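Local structure of phosphoribosylaminoimidazole carboxylase, ATPase subunit (Thermotoga maritima, 3AX6) at residues Met15-Ala20 and Gln40-Gln45; Ile28-Thr33 and Glu57-Gly62; Phe51-Ile56 and Val75-Lys80. The protein probably catalyses the ATP-dependent joining of 5-aminoimidazole ribonucleotide and bicarbonate into N5-carboxyaminoimidazole ribonucleotide, a step of de novo purine synthesis. One frame throughout, in Å; residues are numbered along the deposited sequence.

Interaction 1: residues Met15-Ala20 and Gln40-Gln45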
loop_
_atom_site.group_PDB
_atom_site.type_symbol
_atom_site.label_atom_id
_atom_site.label_comp_id
_atom_site.label_asym_id
_atom_site.label_seq_id
_atom_site.Cartn_x
_atom_site.Cartn_y
_atom_site.Cartn_z
HETATM N N MSE A 15 -8.569 -2.507 -4.926
HETATM C CA MSE A 15 -7.834 -1.607 -4.049
HETATM C C MSE A 15 -8.617 -1.358 -2.763
HETATM O O MSE A 15 -8.027 -1.223 -1.694
HETATM C CB MSE A 15 -7.526 -0.307 -4.795
HETATM C CG MSE A 15 -6.664 -0.563 -6.029
HETATM SE SE MSE A 15 -6.362 0.939 -7.216
HETATM C CE MSE A 15 -4.805 1.657 -6.339
HETATM N N MSE A 16 -9.945 -1.315 -2.862
HETATM C CA MSE A 16 -10.795 -1.137 -1.679
HETATM C C MSE A 16 -10.696 -2.423 -0.847
HETATM O O MSE A 16 -10.531 -2.388 0.372
HETATM C CB MSE A 16 -12.267 -0.938 -2.074
HETATM C CG MSE A 16 -12.613 0.365 -2.782
HETATM SE SE MSE A 16 -14.479 0.372 -3.364
HETATM C CE MSE A 16 -15.273 -0.192 -1.724
ATOM N N THR A 17 -10.815 -3.558 -1.529
ATOM C CA THR A 17 -10.742 -4.861 -0.884
ATOM C C THR A 17 -9.474 -4.992 -0.031
ATOM O O THR A 17 -9.565 -5.280 1.169
ATOM C CB THR A 17 -10.771 -6.013 -1.935
ATOM O OG1 THR A 17 -12.047 -6.045 -2.589
ATOM C CG2 THR A 17 -10.516 -7.353 -1.264
ATOM N N LEU A 18 -8.304 -4.771 -0.637
ATOM C CA LEU A 18 -7.047 -4.892 0.104
ATOM C C LEU A 18 -7.032 -4.001 1.341
ATOM O O LEU A 18 -6.735 -4.464 2.435
ATOM C CB LEU A 18 -5.836 -4.557 -0.777
ATOM C CG LEU A 18 -5.302 -5.573 -1.797
ATOM C CD1 LEU A 18 -5.125 -6.952 -1.158
ATOM C CD2 LEU A 18 -6.257 -5.669 -2.945
ATOM N N GLU A 19 -7.364 -2.727 1.176
ATOM C CA GLU A 19 -7.366 -1.808 2.312
ATOM C C GLU A 19 -8.347 -2.235 3.381
ATOM O O GLU A 19 -8.106 -2.027 4.566
ATOM C CB GLU A 19 -7.692 -0.382 1.860
ATOM C CG GLU A 19 -6.533 0.336 1.195
ATOM C CD GLU A 19 -5.298 0.392 2.089
ATOM O OE1 GLU A 19 -5.434 0.761 3.280
ATOM O OE2 GLU A 19 -4.191 0.070 1.598
ATOM N N ALA A 20 -9.455 -2.834 2.963
ATOM C CA ALA A 20 -10.468 -3.277 3.907
ATOM C C ALA A 20 -9.934 -4.442 4.736
ATOM O O ALA A 20 -10.043 -4.449 5.961
ATOM C CB ALA A 20 -11.736 -3.686 3.156
ATOM N N GLN A 40 -10.270 -12.156 -6.403
ATOM C CA GLN A 40 -9.057 -12.931 -6.179
ATOM C C GLN A 40 -8.358 -12.649 -4.840
ATOM O O GLN A 40 -7.723 -13.539 -4.271
ATOM C CB GLN A 40 -8.073 -12.689 -7.314
ATOM C CG GLN A 40 -8.483 -13.316 -8.623
ATOM C CD GLN A 40 -7.416 -13.160 -9.680
ATOM O OE1 GLN A 40 -7.088 -12.044 -10.088
ATOM N NE2 GLN A 40 -6.861 -14.280 -10.127
ATOM N N VAL A 41 -8.474 -11.419 -4.344
ATOM C CA VAL A 41 -7.835 -11.055 -3.085
ATOM C C VAL A 41 -8.833 -10.848 -1.945
ATOM O O VAL A 41 -8.461 -10.451 -0.835
ATOM C CB VAL A 41 -6.958 -9.790 -3.258
ATOM C CG1 VAL A 41 -5.869 -10.072 -4.286
ATOM C CG2 VAL A 41 -7.809 -8.598 -3.698
ATOM N N ALA A 42 -10.102 -11.131 -2.226
ATOM C CA ALA A 42 -11.156 -11.008 -1.229
ATOM C C ALA A 42 -11.280 -12.358 -0.528
ATOM O O ALA A 42 -10.501 -13.275 -0.798
ATOM C CB ALA A 42 -12.480 -10.633 -1.899
ATOM N N ASP A 43 -12.248 -12.482 0.372
ATOM C CA ASP A 43 -12.455 -13.734 1.094
ATOM C C ASP A 43 -13.403 -14.642 0.308
ATOM O O ASP A 43 -13.258 -15.859 0.307
ATOM C CB ASP A 43 -13.035 -13.444 2.478
ATOM C CG ASP A 43 -12.073 -12.683 3.362
ATOM O OD1 ASP A 43 -11.260 -13.335 4.054
ATOM O OD2 ASP A 43 -12.122 -11.431 3.350
ATOM N N GLU A 44 -14.370 -14.024 -0.362
ATOM C CA GLU A 44 -15.358 -14.736 -1.160
ATOM C C GLU A 44 -15.815 -13.851 -2.309
ATOM O O GLU A 44 -15.681 -12.628 -2.254
ATOM C CB GLU A 44 -16.598 -15.059 -0.332
ATOM C CG GLU A 44 -16.417 -15.998 0.828
ATOM C CD GLU A 44 -17.696 -16.108 1.628
ATOM O OE1 GLU A 44 -18.765 -16.239 1.000
ATOM O OE2 GLU A 44 -17.642 -16.062 2.873
ATOM N N GLN A 45 -16.356 -14.481 -3.346
ATOM C CA GLN A 45 -16.897 -13.755 -4.482
ATOM C C GLN A 45 -18.197 -14.416 -4.873
ATOM O O GLN A 45 -18.324 -15.635 -4.815
ATOM C CB GLN A 45 -15.974 -13.773 -5.701
ATOM C CG GLN A 45 -16.492 -12.814 -6.780
ATOM C CD GLN A 45 -15.755 -12.890 -8.107
ATOM O OE1 GLN A 45 -14.526 -12.888 -8.162
ATOM N NE2 GLN A 45 -16.516 -12.926 -9.193
#
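Leu18 and Val41 meet at about a right angle, each presenting the branched end of its side chain to the other. Both methyls of Leu18 take part: Leu18 CD2 presses on Val41 CG2 at 3.4 Å, closer than two methyls normally sit, while Leu18 CD1 rests 4.0 Å from Val41 CB. From the preceding position on the helix, Thr17 enters through its methyl alone. With CG2 anti to the backbone N, the methyl is directed at the turn that follows Val41, where Thr17 CG2 lies 3.7 Å from Ala42 CA and 3.9 Å from Ala42 CB. The same methyl also reaches Val41 CG2, at 3.8 Å, so this valine methyl touches both the threonine and the leucine. The hydroxyl of Thr17 is kept out of the apolar seam: OG1 bonds back to the carbonyl oxygen of Gly13 in its own helix, which satisfies a buried polar atom and is consistent with the rotation that aims the methyl at Val41 and Ala42. Val41 also packs against Val41 of the second subunit, so the seam borders the dimer contact. Within the Rossmann-like N-terminal region, helix 11-22 is thus joined to the end of helix 37-41 and the link into strand 44-47, outermost of the parallel sheet within this chain, with Thr17 reaching further to Val27 and Val29 of strand 26-31 and to Ile6 of strand 3-7.

Interaction 2: residues Ile28-Thr33 and Glu57-Gly62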
loop_
_atom_site.group_PDB
_atom_site.type_symbol
_atom_site.label_atom_id
_atom_site.label_comp_id
_atom_site.label_asym_id
_atom_site.label_seq_id
_atom_site.Cartn_x
_atom_site.Cartn_y
_atom_site.Cartn_z
ATOM N N ILE A 28 -16.565 -9.694 0.966
ATOM C CA ILE A 28 -17.232 -10.536 -0.003
ATOM C C ILE A 28 -17.495 -9.640 -1.220
ATOM O O ILE A 28 -18.148 -8.597 -1.107
ATOM C CB ILE A 28 -18.547 -11.138 0.603
ATOM C CG1 ILE A 28 -19.605 -11.344 -0.482
ATOM C CG2 ILE A 28 -19.066 -10.256 1.721
ATOM C CD1 ILE A 28 -19.263 -12.421 -1.482
ATOM N N VAL A 29 -16.942 -10.042 -2.368
ATOM C CA VAL A 29 -17.069 -9.303 -3.630
ATOM C C VAL A 29 -18.118 -9.893 -4.594
ATOM O O VAL A 29 -18.239 -11.109 -4.734
ATOM C CB VAL A 29 -15.690 -9.245 -4.375
ATOM C CG1 VAL A 29 -15.873 -8.767 -5.803
ATOM C CG2 VAL A 29 -14.726 -8.330 -3.637
ATOM N N LEU A 30 -18.873 -9.015 -5.246
ATOM C CA LEU A 30 -19.879 -9.432 -6.212
ATOM C C LEU A 30 -19.485 -8.852 -7.562
ATOM O O LEU A 30 -19.377 -7.634 -7.715
ATOM C CB LEU A 30 -21.273 -8.940 -5.811
ATOM C CG LEU A 30 -22.427 -9.307 -6.762
ATOM C CD1 LEU A 30 -23.751 -9.182 -6.020
ATOM C CD2 LEU A 30 -22.421 -8.399 -8.010
ATOM N N ASP A 31 -19.262 -9.735 -8.532
ATOM C CA ASP A 31 -18.854 -9.335 -9.872
ATOM C C ASP A 31 -19.241 -10.452 -10.856
ATOM O O ASP A 31 -19.126 -11.638 -10.529
ATOM C CB ASP A 31 -17.341 -9.108 -9.887
ATOM C CG ASP A 31 -16.880 -8.320 -11.092
ATOM O OD1 ASP A 31 -16.974 -7.069 -11.062
ATOM O OD2 ASP A 31 -16.432 -8.954 -12.074
ATOM N N PRO A 32 -19.706 -10.091 -12.065
ATOM C CA PRO A 32 -20.111 -11.082 -13.071
ATOM C C PRO A 32 -18.987 -11.882 -13.721
ATOM O O PRO A 32 -19.241 -12.807 -14.492
ATOM C CB PRO A 32 -20.895 -10.248 -14.079
ATOM C CG PRO A 32 -20.211 -8.943 -14.021
ATOM C CD PRO A 32 -20.006 -8.729 -12.536
ATOM N N THR A 33 -17.749 -11.532 -13.402
ATOM C CA THR A 33 -16.598 -12.233 -13.954
ATOM C C THR A 33 -15.903 -13.097 -12.901
ATOM O O THR A 33 -15.407 -12.591 -11.894
ATOM C CB THR A 33 -15.570 -11.240 -14.521
ATOM O OG1 THR A 33 -16.189 -10.439 -15.535
ATOM C CG2 THR A 33 -14.371 -11.986 -15.107
ATOM N N GLU A 57 -28.895 -8.993 -3.308
ATOM C CA GLU A 57 -29.692 -9.075 -2.095
ATOM C C GLU A 57 -28.980 -10.003 -1.115
ATOM O O GLU A 57 -28.916 -9.718 0.083
ATOM C CB GLU A 57 -31.085 -9.602 -2.438
ATOM C CG GLU A 57 -32.122 -9.423 -1.356
ATOM C CD GLU A 57 -33.492 -9.131 -1.938
ATOM O OE1 GLU A 57 -33.917 -9.867 -2.860
ATOM O OE2 GLU A 57 -34.144 -8.164 -1.476
ATOM N N ASP A 58 -28.442 -11.107 -1.625
ATOM C CA ASP A 58 -27.707 -12.035 -0.771
ATOM C C ASP A 58 -26.475 -11.323 -0.235
ATOM O O ASP A 58 -26.118 -11.483 0.930
ATOM C CB ASP A 58 -27.239 -13.270 -1.545
ATOM C CG ASP A 58 -28.383 -14.114 -2.049
ATOM O OD1 ASP A 58 -29.279 -14.457 -1.250
ATOM O OD2 ASP A 58 -28.377 -14.441 -3.251
ATOM N N LEU A 59 -25.829 -10.540 -1.099
ATOM C CA LEU A 59 -24.628 -9.802 -0.725
ATOM C C LEU A 59 -24.874 -8.811 0.404
ATOM O O LEU A 59 -24.123 -8.778 1.373
ATOM C CB LEU A 59 -24.062 -9.036 -1.918
ATOM C CG LEU A 59 -22.843 -8.191 -1.524
ATOM C CD1 LEU A 59 -21.660 -9.110 -1.359
ATOM C CD2 LEU A 59 -22.535 -7.133 -2.565
ATOM N N VAL A 60 -25.916 -7.997 0.266
ATOM C CA VAL A 60 -26.242 -7.002 1.281
ATOM C C VAL A 60 -26.671 -7.651 2.594
ATOM O O VAL A 60 -26.214 -7.247 3.662
ATOM C CB VAL A 60 -27.350 -6.045 0.786
ATOM C CG1 VAL A 60 -28.529 -6.846 0.286
ATOM C CG2 VAL A 60 -27.782 -5.115 1.909
ATOM N N LYS A 61 -27.530 -8.665 2.517
ATOM C CA LYS A 61 -27.994 -9.358 3.721
ATOM C C LYS A 61 -26.893 -10.172 4.399
ATOM O O LYS A 61 -26.977 -10.464 5.594
ATOM C CB LYS A 61 -29.169 -10.281 3.397
ATOM C CG LYS A 61 -30.470 -9.561 3.097
ATOM C CD LYS A 61 -31.545 -10.573 2.768
ATOM C CE LYS A 61 -32.860 -9.911 2.417
ATOM N NZ LYS A 61 -33.858 -10.947 2.015
ATOM N N GLY A 62 -25.869 -10.542 3.636
ATOM C CA GLY A 62 -24.776 -11.305 4.202
ATOM C C GLY A 62 -23.630 -10.424 4.664
ATOM O O GLY A 62 -22.594 -10.920 5.100
#
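Leu59 holds CG anti to its backbone N (chi1 177°), which carries the isobutyl group off helix 53-61 and onto strand 26-31, where its two methyls part to meet different residues. Leu30 adopts the same first torsion (chi1 179°) from the strand side, and the two leucines approach at a slant. Leu59 CD2 lies 3.9 Å from Leu30 CB, and Leu30 CD1 reaches back to within 4.1 Å of Leu59 CB, so each side chain leans on the root of the other. The other methyl of Leu59 turns to Ile28, and these two side chains run past one another in opposite directions. Leu59 CD1 stands 4.1 Å from Ile28 CD1 and 4.2 Å from Ile28 CG2; its modelled approach to CG1 of the same isoleucine is implausibly short, and the exact fit there is doubtful. Ile28 and Leu30, two residues apart on the strand, therefore offer one face of the parallel sheet to a single helix residue, in the manner of a Rossmann-type alpha/beta layer. Leu59 also touches Ile46 of strand 44-47 and Thr66 of strand 65-68. Farther along the segment, Asp31 forms an Asx turn, its OD2 accepting from Thr33 N at 3.2 Å. Across the interface itself every side chain is aliphatic and buried, which implies that helix and strand are held by shape and exclusion of water, while the polar groups nearby bond away from this interface.

Interaction 3: residues Phe51-Ile56 and Val75-Lys80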
loop_
_atom_site.group_PDB
_atom_site.type_symbol
_atom_site.label_atom_id
_atom_site.label_comp_id
_atom_site.label_asym_id
_atom_site.label_seq_id
_atom_site.Cartn_x
_atom_site.Cartn_y
_atom_site.Cartn_z
ATOM N N PHE A 51 -27.130 -6.461 -11.964
ATOM C CA PHE A 51 -28.570 -6.259 -12.038
ATOM C C PHE A 51 -29.297 -7.535 -11.661
ATOM O O PHE A 51 -30.482 -7.696 -11.945
ATOM C CB PHE A 51 -28.970 -5.769 -13.431
ATOM C CG PHE A 51 -28.711 -4.308 -13.636
ATOM C CD1 PHE A 51 -29.600 -3.359 -13.147
ATOM C CD2 PHE A 51 -27.528 -3.873 -14.226
ATOM C CE1 PHE A 51 -29.316 -1.996 -13.234
ATOM C CE2 PHE A 51 -27.229 -2.511 -14.320
ATOM C CZ PHE A 51 -28.126 -1.570 -13.820
ATOM N N ASP A 52 -28.567 -8.440 -11.011
ATOM C CA ASP A 52 -29.136 -9.697 -10.552
ATOM C C ASP A 52 -29.724 -9.448 -9.167
ATOM O O ASP A 52 -29.122 -9.774 -8.144
ATOM C CB ASP A 52 -28.071 -10.788 -10.468
ATOM C CG ASP A 52 -28.649 -12.131 -10.063
ATOM O OD1 ASP A 52 -29.507 -12.165 -9.158
ATOM O OD2 ASP A 52 -28.240 -13.158 -10.640
ATOM N N SER A 53 -30.908 -8.851 -9.166
ATOM C CA SER A 53 -31.641 -8.517 -7.958
ATOM C C SER A 53 -31.388 -9.455 -6.773
ATOM O O SER A 53 -30.768 -9.076 -5.780
ATOM C CB SER A 53 -33.134 -8.484 -8.289
ATOM O OG SER A 53 -33.914 -8.209 -7.143
ATOM N N GLU A 54 -31.862 -10.686 -6.885
ATOM C CA GLU A 54 -31.709 -11.648 -5.806
ATOM C C GLU A 54 -30.270 -11.923 -5.367
ATOM O O GLU A 54 -30.041 -12.340 -4.234
ATOM C CB GLU A 54 -32.404 -12.955 -6.190
ATOM C CG GLU A 54 -33.852 -12.742 -6.597
ATOM C CD GLU A 54 -34.572 -14.032 -6.936
ATOM O OE1 GLU A 54 -34.047 -14.814 -7.765
ATOM O OE2 GLU A 54 -35.669 -14.257 -6.377
ATOM N N ARG A 55 -29.299 -11.685 -6.239
ATOM C CA ARG A 55 -27.910 -11.945 -5.865
ATOM C C ARG A 55 -27.284 -10.804 -5.056
ATOM O O ARG A 55 -26.552 -11.054 -4.101
ATOM C CB ARG A 55 -27.064 -12.228 -7.107
ATOM C CG ARG A 55 -26.176 -13.462 -6.988
ATOM C CD ARG A 55 -26.975 -14.750 -7.123
ATOM N NE ARG A 55 -27.916 -14.934 -6.024
ATOM C CZ ARG A 55 -28.921 -15.803 -6.041
ATOM N NH1 ARG A 55 -29.122 -16.571 -7.104
ATOM N NH2 ARG A 55 -29.734 -15.904 -4.996
ATOM N N ILE A 56 -27.563 -9.557 -5.431
ATOM C CA ILE A 56 -27.003 -8.426 -4.695
ATOM C C ILE A 56 -27.703 -8.406 -3.338
ATOM O O ILE A 56 -27.179 -7.888 -2.350
ATOM C CB ILE A 56 -27.221 -7.062 -5.441
ATOM C CG1 ILE A 56 -28.640 -6.549 -5.231
ATOM C CG2 ILE A 56 -26.961 -7.219 -6.931
ATOM C CD1 ILE A 56 -28.797 -5.727 -3.976
ATOM N N VAL A 75 -29.613 -0.004 -8.655
ATOM C CA VAL A 75 -29.808 0.970 -7.596
ATOM C C VAL A 75 -31.160 0.832 -6.898
ATOM O O VAL A 75 -31.264 1.051 -5.691
ATOM C CB VAL A 75 -29.638 2.418 -8.143
ATOM C CG1 VAL A 75 -30.561 2.645 -9.326
ATOM C CG2 VAL A 75 -29.930 3.436 -7.043
ATOM N N GLN A 76 -32.192 0.458 -7.648
ATOM C CA GLN A 76 -33.527 0.324 -7.073
ATOM C C GLN A 76 -33.642 -0.796 -6.041
ATOM O O GLN A 76 -34.317 -0.632 -5.021
ATOM C CB GLN A 76 -34.574 0.139 -8.177
ATOM C CG GLN A 76 -34.785 1.379 -9.058
ATOM C CD GLN A 76 -35.230 2.615 -8.276
ATOM O OE1 GLN A 76 -36.267 2.609 -7.605
ATOM N NE2 GLN A 76 -34.446 3.683 -8.368
ATOM N N THR A 77 -32.994 -1.931 -6.286
ATOM C CA THR A 77 -33.060 -3.015 -5.316
ATOM C C THR A 77 -32.296 -2.579 -4.066
ATOM O O THR A 77 -32.668 -2.931 -2.946
ATOM C CB THR A 77 -32.452 -4.334 -5.863
ATOM O OG1 THR A 77 -32.580 -5.364 -4.876
ATOM C CG2 THR A 77 -30.986 -4.164 -6.169
ATOM N N LEU A 78 -31.236 -1.797 -4.256
ATOM C CA LEU A 78 -30.455 -1.328 -3.120
ATOM C C LEU A 78 -31.277 -0.373 -2.277
ATOM O O LEU A 78 -31.189 -0.387 -1.051
ATOM C CB LEU A 78 -29.170 -0.646 -3.587
ATOM C CG LEU A 78 -28.093 -1.620 -4.068
ATOM C CD1 LEU A 78 -26.938 -0.855 -4.698
ATOM C CD2 LEU A 78 -27.614 -2.472 -2.892
ATOM N N LYS A 79 -32.076 0.460 -2.938
ATOM C CA LYS A 79 -32.926 1.411 -2.236
ATOM C C LYS A 79 -33.901 0.623 -1.373
ATOM O O LYS A 79 -34.204 1.000 -0.244
ATOM C CB LYS A 79 -33.701 2.277 -3.230
ATOM C CG LYS A 79 -34.549 3.348 -2.557
ATOM C CD LYS A 79 -35.442 4.109 -3.547
ATOM C CE LYS A 79 -34.645 4.990 -4.504
ATOM N NZ LYS A 79 -33.803 4.203 -5.446
ATOM N N LYS A 80 -34.393 -0.480 -1.917
ATOM C CA LYS A 80 -35.322 -1.333 -1.193
ATOM C C LYS A 80 -34.664 -1.812 0.104
ATOM O O LYS A 80 -35.191 -1.606 1.200
ATOM C CB LYS A 80 -35.710 -2.525 -2.081
ATOM C CG LYS A 80 -36.544 -3.600 -1.399
ATOM C CD LYS A 80 -37.107 -4.590 -2.418
ATOM C CE LYS A 80 -37.919 -5.701 -1.752
ATOM N NZ LYS A 80 -37.074 -6.601 -0.915
#
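Ile56 and Thr77 reach toward each other tip to tip, joining two neighbouring helices, 53-61 and 75-83, of the Rossmann-like alpha/beta fold of the N-terminal region. The threonine methyl receives the isoleucine end: Thr77 CG2 is 3.5 Å from both Ile56 CG1 and Ile56 CD1, a snug fit for carbons. From the next position on the helix, Leu78 comes in obliquely and sets its CD2 at 3.6 Å from Ile56 CD1, so the delta methyl of the isoleucine is shared by two partners. Its CG1 branch lies between backbone N and carbonyl carbon (chi1 79°), a placement that sends CD1 across to the second helix. Replacing Ile56 with an alanine would probably open a gap beside the Thr77 methyl and leave Leu78 CD2 without its partner on helix 53-61. Nearer the helix start, Ser53 OG and Thr77 OG1 lie 3.9 Å apart, too far to bond. Behind this first shell, the beginning of helix 53-61 is set by Asp52 at the N-cap. Asp52 O accepts from both Arg55 N and Ile56 N, tying the backbone of the key isoleucine directly to the cap. On the other helix, Asp74 OD1 accepts from Thr77 N, and Leu78 also touches Ile73 and Pro92 of helix 92-99. The capping bond runs from Arg55 N to Asp52 OD1 over 3.0 Å, and the donor stands 45° above the carboxylate plane.

All three interactions lie in the N-terminal Rossmann-like region, away from the ADP pocket, and all are mainly buried and apolar. Interaction 2 seats helix 53-61 directly on the parallel sheet through purely aliphatic residues. Interactions 1 and 3 join helices to their neighbours beside the sheet, and each brings in a threonine methyl; interaction 1 borders the second subunit, whereas interaction 3 includes a partly exposed serine. Interactions 2 and 3 share helix 53-61 and touch where Leu30 CD1 packs on Ile56 CA. Interactions 1 and 2 meet through adjacent strands, Glu44 O lying 2.9 Å from Val29 N. Interactions 1 and 3 do not touch, their centres being about 21 Å apart.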